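Local coordinates for glutathione S-transferase enzyme with thioredoxin-like domain (Xenorhabdus nematophila, PDB 4L8E), which binds glutathione and probably transfers it to electrophilic substrates as a glutathione S-transferase, at residues Y186-Y200 against W216-Y230. Residues are numbered along the deposited sequence; the frame is centred on the assembly and turned at random.
Sequences YSIADIAVYPWAKCY and WLEKIQQRPATQAAY. With GSH (glutathione), chain B; GSH (glutathione), chain D.
Tyr-194 of helix 188-197 is a knob set among Leu-217, Ile-220, Thr-226 and Tyr-230. Its CG stands anti to the backbone N (chi1 178°), which carries the ring out between the helices 211-221 and 224-230. Ile-220 CG2 lies over one face of the Tyr-194 ring, 3.7 Å from its centroid, in a CH-pi contact, while Tyr-230 CE1 meets the ring at its edge and Thr-226 CG2 approaches CE2 obliquely.

Trp-216 is the reciprocal knob: its indole has Asp-190, Tyr-194 and Ala-197 at its edge and Val-193 CG1 against CH2. Trp-216 NE1 donates to Asp-190 OD1 (2.9 Å, N-H...O angle 158°); OD1 lies close to the indole plane, whereas NE1 approaches from the anti side, tilted out of the carboxylate plane. Leu-181 N also donates to OD1, and Ser-187 N to Asp-190 OD2 (2.9 Å). Ser-187 and Asp-190 thus form the N-terminal capping box that is a hallmark of the GST C-terminal domain, and Ser-187 OG, at the N-cap, accepts from Ala-189 N.

Farther along, the Arg-223 guanidinium lies flat on the Tyr-186 ring, centres 4.1 Å apart and planes at 21°; the bend at chi3 turns it there, and NE also forms a salt bridge to Glu-48 of helix 37-49. One water joins Tyr-186 OH to Thr-226 OG1. Near the ligand, the chain of Lys-198 passes over a Tyr-230 face, and Tyr-230 OH donates to a water (2.6 Å) that in turn donates to Pro-195 O and a glutathione OE1.

The buried carboxylate, gripped by three N-H groups, probably stays ionised and ties the helix start to the indole, while a single water links the C-terminal helix to bound glutathione.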
ATOM      1  N   TYR A 186     -18.458   1.393  -9.138  1.00 19.45           N
ATOM      2  CA  TYR A 186     -17.853   0.554  -8.093  1.00 20.08           C
ATOM      3  C   TYR A 186     -16.601  -0.129  -8.650  1.00 18.54           C
ATOM      4  O   TYR A 186     -16.645  -0.729  -9.723  1.00 19.66           O
ATOM      5  CB  TYR A 186     -18.866  -0.501  -7.655  1.00 20.57           C
ATOM      6  CG  TYR A 186     -18.565  -1.291  -6.373  1.00 17.15           C
ATOM      7  CD1 TYR A 186     -18.419  -0.653  -5.175  1.00 15.92           C
ATOM      8  CD2 TYR A 186     -18.509  -2.687  -6.373  1.00 17.97           C
ATOM      9  CE1 TYR A 186     -18.181  -1.345  -3.993  1.00 18.84           C
ATOM     10  CE2 TYR A 186     -18.261  -3.397  -5.185  1.00 18.62           C
ATOM     11  CZ  TYR A 186     -18.127  -2.719  -4.006  1.00 20.08           C
ATOM     12  OH  TYR A 186     -17.896  -3.374  -2.813  1.00 21.30           O
ATOM     13  N   SER A 187     -15.487  -0.031  -7.917  1.00 14.80           N
ATOM     14  CA  SER A 187     -14.225  -0.611  -8.360  1.00 13.71           C
ATOM     15  C   SER A 187     -13.472  -1.240  -7.214  1.00 13.01           C
ATOM     16  O   SER A 187     -13.885  -1.153  -6.057  1.00 15.85           O
ATOM     17  CB  SER A 187     -13.334   0.440  -9.030  1.00 16.83           C
ATOM     18  OG  SER A 187     -12.603   1.209  -8.081  1.00 16.26           O
ATOM     19  N   ILE A 188     -12.313  -1.801  -7.524  1.00 11.95           N
ATOM     20  CA  ILE A 188     -11.488  -2.396  -6.486  1.00 12.26           C
ATOM     21  C   ILE A 188     -11.036  -1.370  -5.441  1.00 11.80           C
ATOM     22  O   ILE A 188     -10.712  -1.748  -4.324  1.00 14.00           O
ATOM     23  CB  ILE A 188     -10.284  -3.212  -7.047  1.00 12.98           C
ATOM     24  CG1 ILE A 188      -9.374  -2.360  -7.908  1.00 13.76           C
ATOM     25  CG2 ILE A 188     -10.767  -4.462  -7.790  1.00 14.03           C
ATOM     26  CD1 ILE A 188      -8.155  -3.129  -8.392  1.00 16.44           C
ATOM     27  N   ALA A 189     -11.052  -0.083  -5.779  1.00 13.66           N
ATOM     28  CA  ALA A 189     -10.747   0.959  -4.781  1.00 11.51           C
ATOM     29  C   ALA A 189     -11.819   0.943  -3.674  1.00 13.85           C
ATOM     30  O   ALA A 189     -11.505   0.964  -2.495  1.00 15.98           O
ATOM     31  CB  ALA A 189     -10.666   2.311  -5.431  1.00 15.53           C
ATOM     32  N   ASP A 190     -13.077   0.886  -4.072  1.00 12.70           N
ATOM     33  CA  ASP A 190     -14.175   0.853  -3.115  1.00 12.67           C
ATOM     34  C   ASP A 190     -14.170  -0.452  -2.306  1.00 15.17           C
ATOM     35  O   ASP A 190     -14.426  -0.464  -1.086  1.00 15.08           O
ATOM     36  CB  ASP A 190     -15.509   0.977  -3.832  1.00 15.74           C
ATOM     37  CG  ASP A 190     -15.607   2.205  -4.681  1.00 16.87           C
ATOM     38  OD1 ASP A 190     -15.910   3.309  -4.130  1.00 17.80           O
ATOM     39  OD2 ASP A 190     -15.409   2.060  -5.913  1.00 16.47           O
ATOM     40  N   ILE A 191     -13.918  -1.561  -2.996  1.00 13.51           N
ATOM     41  CA  ILE A 191     -13.870  -2.872  -2.347  1.00 12.48           C
ATOM     42  C   ILE A 191     -12.773  -2.892  -1.278  1.00 14.22           C
ATOM     43  O   ILE A 191     -12.959  -3.474  -0.200  1.00 14.48           O
ATOM     44  CB  ILE A 191     -13.657  -3.991  -3.393  1.00 12.81           C
ATOM     45  CG1 ILE A 191     -14.888  -4.114  -4.303  1.00 14.74           C
ATOM     46  CG2 ILE A 191     -13.227  -5.277  -2.712  1.00 12.78           C
ATOM     47  CD1 ILE A 191     -14.640  -4.953  -5.547  1.00 16.75           C
ATOM     48  N   ALA A 192     -11.642  -2.249  -1.554  1.00 13.92           N
ATOM     49  CA  ALA A 192     -10.550  -2.195  -0.594  1.00 12.64           C
ATOM     50  C   ALA A 192     -10.913  -1.364   0.650  1.00 14.05           C
ATOM     51  O   ALA A 192     -10.547  -1.729   1.783  1.00 13.33           O
ATOM     52  CB  ALA A 192      -9.291  -1.647  -1.247  1.00 12.71           C
ATOM     53  N   VAL A 193     -11.618  -0.267   0.446  1.00 14.05           N
ATOM     54  CA  VAL A 193     -11.941   0.667   1.526  1.00 12.78           C
ATOM     55  C   VAL A 193     -13.111   0.185   2.385  1.00 14.57           C
ATOM     56  O   VAL A 193     -13.108   0.321   3.616  1.00 15.69           O
ATOM     57  CB  VAL A 193     -12.231   2.066   0.975  1.00 13.51           C
ATOM     58  CG1 VAL A 193     -12.695   3.036   2.066  1.00 17.22           C
ATOM     59  CG2 VAL A 193     -10.944   2.642   0.332  1.00 12.46           C
ATOM     60  N   TYR A 194     -14.111  -0.400   1.757  1.00 14.40           N
ATOM     61  CA  TYR A 194     -15.331  -0.706   2.483  1.00 13.85           C
ATOM     62  C   TYR A 194     -15.164  -1.508   3.782  1.00 12.51           C
ATOM     63  O   TYR A 194     -15.739  -1.165   4.795  1.00 15.55           O
ATOM     64  CB  TYR A 194     -16.383  -1.361   1.566  1.00 14.92           C
ATOM     65  CG  TYR A 194     -17.642  -1.747   2.280  1.00 15.22           C
ATOM     66  CD1 TYR A 194     -18.662  -0.821   2.503  1.00 15.44           C
ATOM     67  CD2 TYR A 194     -17.819  -3.025   2.765  1.00 14.95           C
ATOM     68  CE1 TYR A 194     -19.823  -1.156   3.163  1.00 17.76           C
ATOM     69  CE2 TYR A 194     -18.988  -3.375   3.440  1.00 17.64           C
ATOM     70  CZ  TYR A 194     -19.981  -2.446   3.632  1.00 19.94           C
ATOM     71  OH  TYR A 194     -21.122  -2.819   4.283  1.00 23.13           O
ATOM     72  N   PRO A 195     -14.399  -2.607   3.760  1.00 14.50           N
ATOM     73  CA  PRO A 195     -14.342  -3.412   4.984  1.00 15.35           C
ATOM     74  C   PRO A 195     -13.711  -2.680   6.158  1.00 15.43           C
ATOM     75  O   PRO A 195     -14.024  -3.035   7.308  1.00 16.10           O
ATOM     76  CB  PRO A 195     -13.486  -4.615   4.559  1.00 18.44           C
ATOM     77  CG  PRO A 195     -13.675  -4.688   3.069  1.00 14.87           C
ATOM     78  CD  PRO A 195     -13.735  -3.266   2.630  1.00 15.34           C
ATOM     79  N   TRP A 196     -12.891  -1.681   5.870  1.00 17.36           N
ATOM     80  CA  TRP A 196     -12.293  -0.841   6.899  1.00 14.10           C
ATOM     81  C   TRP A 196     -13.242   0.263   7.349  1.00 15.89           C
ATOM     82  O   TRP A 196     -13.420   0.490   8.538  1.00 17.51           O
ATOM     83  CB  TRP A 196     -10.969  -0.255   6.396  1.00 12.37           C
ATOM     84  CG  TRP A 196      -9.837  -1.242   6.547  1.00 14.36           C
ATOM     85  CD1 TRP A 196      -9.308  -2.070   5.578  1.00 13.79           C
ATOM     86  CD2 TRP A 196      -9.147  -1.555   7.757  1.00 13.61           C
ATOM     87  NE1 TRP A 196      -8.316  -2.853   6.126  1.00 13.76           N
ATOM     88  CE2 TRP A 196      -8.196  -2.553   7.456  1.00 13.62           C
ATOM     89  CE3 TRP A 196      -9.238  -1.085   9.073  1.00 14.13           C
ATOM     90  CZ2 TRP A 196      -7.358  -3.087   8.421  1.00 15.63           C
ATOM     91  CZ3 TRP A 196      -8.421  -1.619  10.012  1.00 14.45           C
ATOM     92  CH2 TRP A 196      -7.463  -2.594   9.686  1.00 17.88           C
ATOM     93  N   ALA A 197     -13.879   0.929   6.392  1.00 17.02           N
ATOM     94  CA  ALA A 197     -14.842   1.984   6.731  1.00 17.93           C
ATOM     95  C   ALA A 197     -16.064   1.447   7.487  1.00 18.27           C
ATOM     96  O   ALA A 197     -16.638   2.166   8.304  1.00 19.92           O
ATOM     97  CB  ALA A 197     -15.271   2.716   5.483  1.00 15.92           C
ATOM     98  N   LYS A 198     -16.452   0.190   7.217  1.00 16.34           N
ATOM     99  CA  LYS A 198     -17.563  -0.485   7.880  1.00 20.84           C
ATOM    100  C   LYS A 198     -17.321  -0.591   9.375  1.00 19.15           C
ATOM    101  O   LYS A 198     -18.265  -0.727  10.177  1.00 23.59           O
ATOM    102  CB  LYS A 198     -17.771  -1.896   7.259  1.00 19.09           C
ATOM    103  CG  LYS A 198     -18.410  -2.945   8.157  1.00 42.96           C
ATOM    104  CD  LYS A 198     -19.062  -4.064   7.351  1.00 37.28           C
ATOM    105  CE  LYS A 198     -19.819  -5.053   8.246  1.00 45.35           C
ATOM    106  NZ  LYS A 198     -18.960  -5.560   9.366  1.00 61.88           N
ATOM    107  N   CYS A 199     -16.054  -0.505   9.756  1.00 19.28           N
ATOM    108  CA  CYS A 199     -15.640  -0.644  11.135  1.00 19.36           C
ATOM    109  C   CYS A 199     -15.492   0.692  11.863  1.00 20.23           C
ATOM    110  O   CYS A 199     -14.904   0.740  12.940  1.00 22.31           O
ATOM    111  CB  CYS A 199     -14.332  -1.424  11.221  1.00 23.82           C
ATOM    112  SG  CYS A 199     -14.482  -3.170  10.713  1.00 26.30           S
ATOM    113  N   TYR A 200     -16.056   1.761  11.308  1.00 22.08           N
ATOM    114  CA  TYR A 200     -15.973   3.088  11.941  1.00 23.89           C
ATOM    115  C   TYR A 200     -16.316   3.125  13.433  1.00 23.60           C
ATOM    116  O   TYR A 200     -15.667   3.848  14.199  1.00 24.85           O
ATOM    117  CB  TYR A 200     -16.853   4.091  11.197  1.00 19.03           C
ATOM    118  CG  TYR A 200     -18.330   3.845  11.375  1.00 20.35           C
ATOM    119  CD1 TYR A 200     -19.009   2.981  10.527  1.00 24.38           C
ATOM    120  CD2 TYR A 200     -19.050   4.502  12.361  1.00 25.61           C
ATOM    121  CE1 TYR A 200     -20.377   2.739  10.696  1.00 26.03           C
ATOM    122  CE2 TYR A 200     -20.407   4.284  12.518  1.00 30.84           C
ATOM    123  CZ  TYR A 200     -21.059   3.408  11.677  1.00 31.18           C
ATOM    124  OH  TYR A 200     -22.412   3.156  11.807  1.00 37.05           O
ATOM    125  N   TRP A 216     -22.238   6.460   1.147  1.00 19.75           N
ATOM    126  CA  TRP A 216     -21.505   5.476   0.353  1.00 18.90           C
ATOM    127  C   TRP A 216     -21.496   4.115   1.066  1.00 20.80           C
ATOM    128  O   TRP A 216     -21.687   3.082   0.424  1.00 18.69           O
ATOM    129  CB  TRP A 216     -20.116   6.050   0.065  1.00 18.43           C
ATOM    130  CG  TRP A 216     -19.085   5.159  -0.516  1.00 17.32           C
ATOM    131  CD1 TRP A 216     -18.787   4.992  -1.837  1.00 20.94           C
ATOM    132  CD2 TRP A 216     -18.144   4.369   0.213  1.00 18.60           C
ATOM    133  NE1 TRP A 216     -17.732   4.130  -1.976  1.00 19.62           N
ATOM    134  CE2 TRP A 216     -17.318   3.733  -0.729  1.00 21.31           C
ATOM    135  CE3 TRP A 216     -17.923   4.134   1.575  1.00 18.07           C
ATOM    136  CZ2 TRP A 216     -16.303   2.853  -0.355  1.00 21.34           C
ATOM    137  CZ3 TRP A 216     -16.904   3.264   1.941  1.00 18.94           C
ATOM    138  CH2 TRP A 216     -16.108   2.644   0.982  1.00 21.25           C
ATOM    139  N   LEU A 217     -21.339   4.109   2.388  1.00 18.43           N
ATOM    140  CA  LEU A 217     -21.403   2.856   3.148  1.00 17.99           C
ATOM    141  C   LEU A 217     -22.773   2.202   2.968  1.00 20.06           C
ATOM    142  O   LEU A 217     -22.869   1.011   2.681  1.00 20.60           O
ATOM    143  CB  LEU A 217     -21.163   3.111   4.630  1.00 22.04           C
ATOM    144  CG  LEU A 217     -19.707   3.201   5.095  1.00 23.89           C
ATOM    145  CD1 LEU A 217     -19.670   3.694   6.560  1.00 27.35           C
ATOM    146  CD2 LEU A 217     -18.954   1.884   4.954  1.00 19.78           C
ATOM    147  N   GLU A 218     -23.816   3.000   3.131  1.00 23.06           N
ATOM    148  CA  GLU A 218     -25.193   2.550   2.987  1.00 25.44           C
ATOM    149  C   GLU A 218     -25.439   1.959   1.593  1.00 26.55           C
ATOM    150  O   GLU A 218     -26.135   0.958   1.444  1.00 24.02           O
ATOM    151  CB  GLU A 218     -26.152   3.704   3.299  1.00 30.09           C
ATOM    152  CG  GLU A 218     -26.282   3.978   4.806  1.00 29.53           C
ATOM    153  CD  GLU A 218     -26.893   5.337   5.193  1.00 44.31           C
ATOM    154  OE1 GLU A 218     -27.167   6.208   4.329  1.00 37.38           O
ATOM    155  OE2 GLU A 218     -27.085   5.531   6.409  1.00 45.87           O
ATOM    156  N   LYS A 219     -24.876   2.599   0.578  1.00 24.09           N
ATOM    157  CA  LYS A 219     -25.027   2.164  -0.805  1.00 26.83           C
ATOM    158  C   LYS A 219     -24.357   0.795  -1.032  1.00 22.81           C
ATOM    159  O   LYS A 219     -24.924  -0.103  -1.663  1.00 23.82           O
ATOM    160  CB  LYS A 219     -24.353   3.221  -1.698  1.00 30.01           C
ATOM    161  CG  LYS A 219     -24.411   3.014  -3.179  1.00 36.42           C
ATOM    162  CD  LYS A 219     -24.114   4.341  -3.913  1.00 31.61           C
ATOM    163  CE  LYS A 219     -22.672   4.819  -3.751  1.00 25.87           C
ATOM    164  NZ  LYS A 219     -22.494   6.149  -4.409  1.00 27.62           N
ATOM    165  N   ILE A 220     -23.135   0.650  -0.540  1.00 19.94           N
ATOM    166  CA  ILE A 220     -22.381  -0.580  -0.770  1.00 19.40           C
ATOM    167  C   ILE A 220     -22.978  -1.741   0.047  1.00 19.99           C
ATOM    168  O   ILE A 220     -22.964  -2.910  -0.370  1.00 19.97           O
ATOM    169  CB  ILE A 220     -20.903  -0.360  -0.465  1.00 18.28           C
ATOM    170  CG1 ILE A 220     -20.315   0.591  -1.509  1.00 19.96           C
ATOM    171  CG2 ILE A 220     -20.135  -1.674  -0.474  1.00 18.50           C
ATOM    172  CD1 ILE A 220     -19.016   1.152  -1.119  1.00 23.15           C
ATOM    173  N   GLN A 221     -23.529  -1.409   1.206  1.00 21.77           N
ATOM    174  CA  GLN A 221     -24.202  -2.394   2.048  1.00 22.74           C
ATOM    175  C   GLN A 221     -25.396  -3.027   1.339  1.00 23.64           C
ATOM    176  O   GLN A 221     -25.773  -4.163   1.620  1.00 27.29           O
ATOM    177  CB  GLN A 221     -24.654  -1.732   3.348  1.00 27.41           C
ATOM    178  CG  GLN A 221     -25.081  -2.683   4.437  1.00 45.39           C
ATOM    179  CD  GLN A 221     -25.559  -1.950   5.687  1.00 65.28           C
ATOM    180  OE1 GLN A 221     -26.086  -0.835   5.609  1.00 65.65           O
ATOM    181  NE2 GLN A 221     -25.372  -2.574   6.848  1.00 75.27           N
ATOM    182  N   GLN A 222     -25.996  -2.295   0.408  1.00 22.19           N
ATOM    183  CA  GLN A 222     -27.165  -2.808  -0.326  1.00 23.62           C
ATOM    184  C   GLN A 222     -26.819  -3.805  -1.458  1.00 22.34           C
ATOM    185  O   GLN A 222     -27.694  -4.539  -1.963  1.00 23.93           O
ATOM    186  CB  GLN A 222     -27.982  -1.650  -0.890  1.00 26.46           C
ATOM    187  CG  GLN A 222     -28.786  -0.847   0.158  1.00 31.23           C
ATOM    188  CD  GLN A 222     -29.838  -1.680   0.890  1.00 51.68           C
ATOM    189  OE1 GLN A 222     -29.730  -1.908   2.099  1.00 56.44           O
ATOM    190  NE2 GLN A 222     -30.864  -2.132   0.158  1.00 53.23           N
ATOM    191  N   ARG A 223     -25.557  -3.844  -1.864  1.00 20.60           N
ATOM    192  CA  ARG A 223     -25.123  -4.776  -2.900  1.00 18.92           C
ATOM    193  C   ARG A 223     -25.261  -6.225  -2.443  1.00 19.26           C
ATOM    194  O   ARG A 223     -24.757  -6.597  -1.379  1.00 20.96           O
ATOM    195  CB  ARG A 223     -23.666  -4.495  -3.286  1.00 17.88           C
ATOM    196  CG  ARG A 223     -23.439  -3.081  -3.804  1.00 19.95           C
ATOM    197  CD  ARG A 223     -21.971  -2.889  -4.277  1.00 20.23           C
ATOM    198  NE  ARG A 223     -21.689  -3.704  -5.454  1.00 19.40           N
ATOM    199  CZ  ARG A 223     -21.948  -3.344  -6.718  1.00 17.85           C
ATOM    200  NH1 ARG A 223     -22.466  -2.157  -7.008  1.00 21.49           N
ATOM    201  NH2 ARG A 223     -21.653  -4.176  -7.698  1.00 20.04           N
ATOM    202  N   PRO A 224     -25.955  -7.067  -3.245  1.00 21.37           N
ATOM    203  CA  PRO A 224     -26.058  -8.458  -2.817  1.00 24.16           C
ATOM    204  C   PRO A 224     -24.714  -9.121  -2.544  1.00 19.75           C
ATOM    205  O   PRO A 224     -24.690  -9.943  -1.630  1.00 21.93           O
ATOM    206  CB  PRO A 224     -26.805  -9.124  -3.981  1.00 24.16           C
ATOM    207  CG  PRO A 224     -27.654  -8.041  -4.529  1.00 26.39           C
ATOM    208  CD  PRO A 224     -26.804  -6.796  -4.416  1.00 21.82           C
ATOM    209  N   ALA A 225     -23.648  -8.820  -3.285  1.00 19.62           N
ATOM    210  CA  ALA A 225     -22.368  -9.479  -3.017  1.00 21.42           C
ATOM    211  C   ALA A 225     -21.814  -9.071  -1.649  1.00 16.75           C
ATOM    212  O   ALA A 225     -21.113  -9.856  -0.986  1.00 17.91           O
ATOM    213  CB  ALA A 225     -21.355  -9.168  -4.109  1.00 21.19           C
ATOM    214  N   THR A 226     -22.115  -7.847  -1.216  1.00 17.50           N
ATOM    215  CA  THR A 226     -21.694  -7.413   0.117  1.00 17.67           C
ATOM    216  C   THR A 226     -22.368  -8.268   1.174  1.00 20.25           C
ATOM    217  O   THR A 226     -21.721  -8.810   2.085  1.00 21.43           O
ATOM    218  CB  THR A 226     -21.983  -5.926   0.334  1.00 20.23           C
ATOM    219  OG1 THR A 226     -21.371  -5.186  -0.733  1.00 19.95           O
ATOM    220  CG2 THR A 226     -21.408  -5.453   1.685  1.00 22.57           C
ATOM    221  N   GLN A 227     -23.669  -8.447   1.028  1.00 19.69           N
ATOM    222  CA  GLN A 227     -24.396  -9.263   1.986  1.00 21.59           C
ATOM    223  C   GLN A 227     -23.869 -10.690   1.967  1.00 24.57           C
ATOM    224  O   GLN A 227     -23.765 -11.339   3.003  1.00 23.85           O
ATOM    225  CB  GLN A 227     -25.894  -9.188   1.700  1.00 25.04           C
ATOM    226  CG  GLN A 227     -26.409  -7.763   1.947  1.00 33.55           C
ATOM    227  CD  GLN A 227     -27.864  -7.575   1.615  1.00 61.95           C
ATOM    228  OE1 GLN A 227     -28.588  -8.535   1.341  1.00 68.66           O
ATOM    229  NE2 GLN A 227     -28.308  -6.323   1.632  1.00 72.83           N
ATOM    230  N   ALA A 228     -23.536 -11.184   0.784  1.00 22.84           N
ATOM    231  CA  ALA A 228     -23.073 -12.567   0.646  1.00 21.92           C
ATOM    232  C   ALA A 228     -21.721 -12.752   1.357  1.00 21.40           C
ATOM    233  O   ALA A 228     -21.534 -13.710   2.124  1.00 24.53           O
ATOM    234  CB  ALA A 228     -22.937 -12.926  -0.811  1.00 24.30           C
ATOM    235  N   ALA A 229     -20.773 -11.868   1.064  1.00 19.52           N
ATOM    236  CA  ALA A 229     -19.462 -11.954   1.703  1.00 20.39           C
ATOM    237  C   ALA A 229     -19.558 -11.882   3.224  1.00 20.76           C
ATOM    238  O   ALA A 229     -18.854 -12.608   3.929  1.00 22.62           O
ATOM    239  CB  ALA A 229     -18.555 -10.878   1.185  1.00 17.86           C
ATOM    240  N   TYR A 230     -20.419 -11.002   3.736  1.00 19.50           N
ATOM    241  CA  TYR A 230     -20.591 -10.855   5.189  1.00 19.36           C
ATOM    242  C   TYR A 230     -21.590 -11.837   5.827  1.00 24.27           C
ATOM    243  O   TYR A 230     -21.772 -11.821   7.040  1.00 29.99           O
ATOM    244  CB  TYR A 230     -20.920  -9.403   5.548  1.00 20.04           C
ATOM    245  CG  TYR A 230     -19.687  -8.502   5.487  1.00 18.61           C
ATOM    246  CD1 TYR A 230     -19.305  -7.878   4.314  1.00 16.94           C
ATOM    247  CD2 TYR A 230     -18.904  -8.319   6.609  1.00 22.88           C
ATOM    248  CE1 TYR A 230     -18.147  -7.074   4.265  1.00 19.66           C
ATOM    249  CE2 TYR A 230     -17.752  -7.535   6.572  1.00 17.45           C
ATOM    250  CZ  TYR A 230     -17.383  -6.922   5.409  1.00 16.99           C
ATOM    251  OH  TYR A 230     -16.239  -6.126   5.412  1.00 19.30           O
TER
HETATM  252  N1  GSH B 301       0.132  -8.280  14.516  1.00 25.27           N
HETATM  253  CA1 GSH B 301      -0.984  -7.452  14.253  1.00 27.91           C
HETATM  254  C1  GSH B 301      -0.933  -6.256  15.163  1.00 43.39           C
HETATM  255  O11 GSH B 301      -0.329  -6.329  16.279  1.00 37.00           O
HETATM  256  O12 GSH B 301      -1.515  -5.178  14.820  1.00 37.30           O
HETATM  257  CB1 GSH B 301      -2.222  -8.219  14.517  1.00 23.03           C
HETATM  258  CG1 GSH B 301      -3.486  -7.416  14.280  1.00 23.10           C
HETATM  259  CD1 GSH B 301      -3.799  -7.285  12.803  1.00 21.86           C
HETATM  260  OE1 GSH B 301      -3.384  -8.094  12.002  1.00 22.69           O
HETATM  261  N2  GSH B 301      -4.597  -6.151  12.379  1.00 21.84           N
HETATM  262  CA2 GSH B 301      -4.937  -5.965  11.007  1.00 18.94           C
HETATM  263  C2  GSH B 301      -4.315  -4.653  10.554  1.00 17.37           C
HETATM  264  O2  GSH B 301      -4.175  -3.671  11.299  1.00 19.79           O
HETATM  265  CB2 GSH B 301      -6.406  -5.890  10.808  1.00 22.49           C
HETATM  266  SG2 GSH B 301      -7.181  -7.477  11.157  1.00 30.91           S
HETATM  267  N3  GSH B 301      -3.842  -4.550   9.217  1.00 17.63           N
HETATM  268  CA3 GSH B 301      -3.246  -3.305   8.797  1.00 17.61           C
HETATM  269  C3  GSH B 301      -3.449  -3.132   7.345  1.00 18.65           C
HETATM  270  O31 GSH B 301      -4.451  -3.653   6.790  1.00 17.29           O
HETATM  271  O32 GSH B 301      -2.598  -2.462   6.692  1.00 17.48           O
HETATM  272  CG1 GSH D 303     -15.034  -9.035  11.195  1.00 42.21           C
HETATM  273  CD1 GSH D 303     -14.386  -7.658  11.086  1.00 44.20           C
HETATM  274  OE1 GSH D 303     -14.352  -7.075  10.004  1.00 28.04           O
HETATM  275  N2  GSH D 303     -13.828  -7.082  12.324  1.00 47.36           N
HETATM  276  CA2 GSH D 303     -13.178  -5.807  12.393  1.00 41.15           C
HETATM  277  C2  GSH D 303     -11.736  -6.035  12.808  1.00 45.58           C
HETATM  278  O2  GSH D 303     -11.027  -5.060  13.095  1.00 53.94           O
HETATM  279  CB2 GSH D 303     -13.858  -4.884  13.362  1.00 45.20           C
HETATM  280  SG2 GSH D 303     -15.309  -4.184  12.602  1.00 49.81           S
HETATM  281  N3  GSH D 303     -11.164  -7.385  12.864  1.00 43.74           N
HETATM  282  CA3 GSH D 303      -9.761  -7.568  13.232  1.00 55.11           C
HETATM  283  C3  GSH D 303      -9.443  -7.289  14.668  1.00 62.61           C
HETATM  284  O31 GSH D 303      -8.238  -7.126  15.001  1.00 59.17           O
HETATM  285  O32 GSH D 303     -10.347  -7.225  15.540  1.00 69.76           O
HETATM  286  O   HOH W   1     -19.249  -5.601  -2.655  1.00 19.60           O
HETATM  287  O   HOH W   2     -14.947  -5.634   7.626  1.00 17.87           O